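PDB 3BWL: sensor protein, which probably acts as a phosphorelay sensor kinase, passing a phosphoryl group from ATP to a protein histidine, with this chain as a PAS domain of it. Local coordinates for residues Q44-E49 with G91-R96. Numbering follows the deposited sequence.
Sequences QRFCAE and GLYERR. With I3A (1H-indole-3-carbaldehyde), chain F.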
# COMPACT_ATOMS: atom_id res chain seq x y z
N GLN A 44 -8.08 -2.58 6.31
CA GLN A 44 -9.20 -1.92 6.99
C GLN A 44 -9.82 -0.87 6.07
O GLN A 44 -11.05 -0.68 6.08
CB GLN A 44 -8.79 -1.32 8.35
CG GLN A 44 -9.92 -0.46 8.99
CD GLN A 44 -11.07 -1.29 9.54
OE1 GLN A 44 -10.90 -2.07 10.48
NE2 GLN A 44 -12.26 -1.10 8.97
N ARG A 45 -8.98 -0.21 5.24
CA ARG A 45 -9.48 0.80 4.31
C ARG A 45 -10.56 0.21 3.36
O ARG A 45 -11.59 0.83 3.11
CB ARG A 45 -8.33 1.44 3.52
CG ARG A 45 -8.77 2.67 2.70
CD ARG A 45 -9.11 3.88 3.54
NE ARG A 45 -7.89 4.38 4.21
CZ ARG A 45 -7.82 5.41 5.05
NH1 ARG A 45 -8.89 6.10 5.38
NH2 ARG A 45 -6.64 5.76 5.58
N PHE A 46 -10.30 -0.98 2.82
CA PHE A 46 -11.26 -1.66 1.94
C PHE A 46 -12.61 -1.81 2.65
O PHE A 46 -13.65 -1.44 2.10
CB PHE A 46 -10.70 -3.02 1.54
CG PHE A 46 -11.56 -3.76 0.55
CD1 PHE A 46 -11.21 -3.78 -0.79
CD2 PHE A 46 -12.69 -4.44 0.97
CE1 PHE A 46 -12.00 -4.45 -1.73
CE2 PHE A 46 -13.51 -5.13 0.05
CZ PHE A 46 -13.15 -5.15 -1.29
N CYS A 47 -12.58 -2.37 3.87
CA CYS A 47 -13.79 -2.64 4.66
C CYS A 47 -14.53 -1.33 5.01
O CYS A 47 -15.78 -1.21 4.82
CB CYS A 47 -13.40 -3.40 5.93
SG CYS A 47 -12.75 -5.01 5.56
N ALA A 48 -13.77 -0.36 5.51
CA ALA A 48 -14.33 0.93 5.90
C ALA A 48 -14.97 1.66 4.72
O ALA A 48 -16.09 2.14 4.84
CB ALA A 48 -13.28 1.80 6.52
N GLU A 49 -14.26 1.75 3.61
CA GLU A 49 -14.76 2.48 2.41
C GLU A 49 -16.06 1.84 1.90
O GLU A 49 -16.98 2.55 1.51
CB GLU A 49 -13.71 2.50 1.31
CG GLU A 49 -12.46 3.43 1.64
CD GLU A 49 -12.65 4.89 1.23
OE1 GLU A 49 -13.79 5.41 1.30
OE2 GLU A 49 -11.65 5.51 0.79
N GLY A 91 -13.17 -0.01 -12.18
CA GLY A 91 -14.21 -0.85 -11.59
C GLY A 91 -15.22 0.04 -10.91
O GLY A 91 -15.05 1.27 -10.90
N LEU A 92 -16.25 -0.56 -10.35
CA LEU A 92 -17.32 0.19 -9.70
C LEU A 92 -17.83 -0.59 -8.49
O LEU A 92 -18.65 -1.51 -8.63
CB LEU A 92 -18.47 0.53 -10.69
CG LEU A 92 -19.64 1.29 -10.08
CD1 LEU A 92 -19.28 2.79 -9.91
CD2 LEU A 92 -20.87 1.14 -11.04
N TYR A 93 -17.31 -0.26 -7.30
CA TYR A 93 -17.70 -0.99 -6.10
C TYR A 93 -19.10 -0.59 -5.64
O TYR A 93 -19.48 0.56 -5.76
CB TYR A 93 -16.71 -0.73 -4.96
CG TYR A 93 -15.35 -1.37 -5.16
CD1 TYR A 93 -15.25 -2.73 -5.49
CD2 TYR A 93 -14.18 -0.65 -4.96
CE1 TYR A 93 -14.01 -3.33 -5.65
CE2 TYR A 93 -12.90 -1.24 -5.11
CZ TYR A 93 -12.84 -2.57 -5.48
OH TYR A 93 -11.61 -3.16 -5.65
N GLU A 94 -19.81 -1.58 -5.13
CA GLU A 94 -21.10 -1.37 -4.48
C GLU A 94 -20.89 -1.46 -2.98
O GLU A 94 -20.44 -2.51 -2.46
CB GLU A 94 -22.07 -2.45 -4.92
CG GLU A 94 -23.49 -2.19 -4.47
CD GLU A 94 -24.43 -3.26 -5.03
OE1 GLU A 94 -24.09 -4.47 -4.95
OE2 GLU A 94 -25.49 -2.90 -5.58
N ARG A 95 -21.18 -0.36 -2.29
CA ARG A 95 -21.11 -0.34 -0.85
C ARG A 95 -22.27 -1.13 -0.21
O ARG A 95 -23.33 -1.38 -0.86
CB ARG A 95 -21.14 1.10 -0.33
CG ARG A 95 -20.01 2.00 -0.89
CD ARG A 95 -19.82 3.15 0.09
NE ARG A 95 -18.80 4.08 -0.37
CZ ARG A 95 -18.98 5.02 -1.31
NH1 ARG A 95 -20.15 5.14 -1.95
NH2 ARG A 95 -17.95 5.83 -1.65
N ARG A 96 -22.11 -1.45 1.08
CA ARG A 96 -23.20 -2.14 1.81
C ARG A 96 -24.54 -1.43 1.69
O ARG A 96 -25.59 -2.07 1.51
CB ARG A 96 -22.85 -2.31 3.27
CG ARG A 96 -23.71 -3.37 3.98
CD ARG A 96 -23.12 -3.60 5.38
NE ARG A 96 -23.68 -4.76 6.06
CZ ARG A 96 -24.87 -4.77 6.67
NH1 ARG A 96 -25.31 -5.87 7.28
NH2 ARG A 96 -25.63 -3.67 6.65
O I3A F . -9.11 -6.90 -6.80
C3' I3A F . -9.97 -6.04 -6.92
C3 I3A F . -10.79 -5.97 -8.18
C2 I3A F . -11.84 -5.02 -8.30
N I3A F . -12.35 -5.29 -9.55
C8 I3A F . -11.70 -6.33 -10.16
C9 I3A F . -10.71 -6.81 -9.31
C4 I3A F . -9.87 -7.87 -9.72
C5 I3A F . -10.08 -8.48 -10.98
C6 I3A F . -11.11 -8.01 -11.82
C7 I3A F . -11.91 -6.93 -11.41
O HOH W 1 -16.34 5.58 0.77
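Phe46, on the short helix 44-50, directs the edge of its ring toward the face of Tyr93 on strand 86-94, a T-shaped pair with centroids 5.8 Å apart and planes at 70°. With CG anti to the backbone N (chi1 -176°), the Phe46 ring extends across to the strand, and its CE1 comes to 4.3 Å from Tyr93 CZ. Tyr93 also belongs to the 1H-indole-3-carbaldehyde pocket: its OH lies 3.2 Å from C2 of the ligand and is hydrogen-bonded to Ser122. Losing the ring of Tyr93 to an alanine would probably leave the Phe46 edge without an aromatic face, open a gap beside the ligand and take the phenol partner from Ser122.

One turn further on, Glu49 supplies a backbone acceptor. Arg95, its chain extended from CG to NE, brings NE to 3.0 Å from Glu49 O; the carbonyl oxygen sits at the guanidinium edge, but the 132° N-H...O angle makes the bond weak. A water bridges the same two residues, accepting from Arg95 NH2 at 2.9 Å and lying 2.6 Å from Glu49 OE1. The carboxylate's OE2 salt-bridges Arg86 of the second subunit, while Arg95 NH1 is hydrogen-bonded to Ser99 OG.

The helix of this PAS domain thus meets strand 86-94 and the residue after it through two chemistries: aromatic packing next to the ligand, and a hydrated polar link whose Glu49 carboxylate also engages the dimer partner.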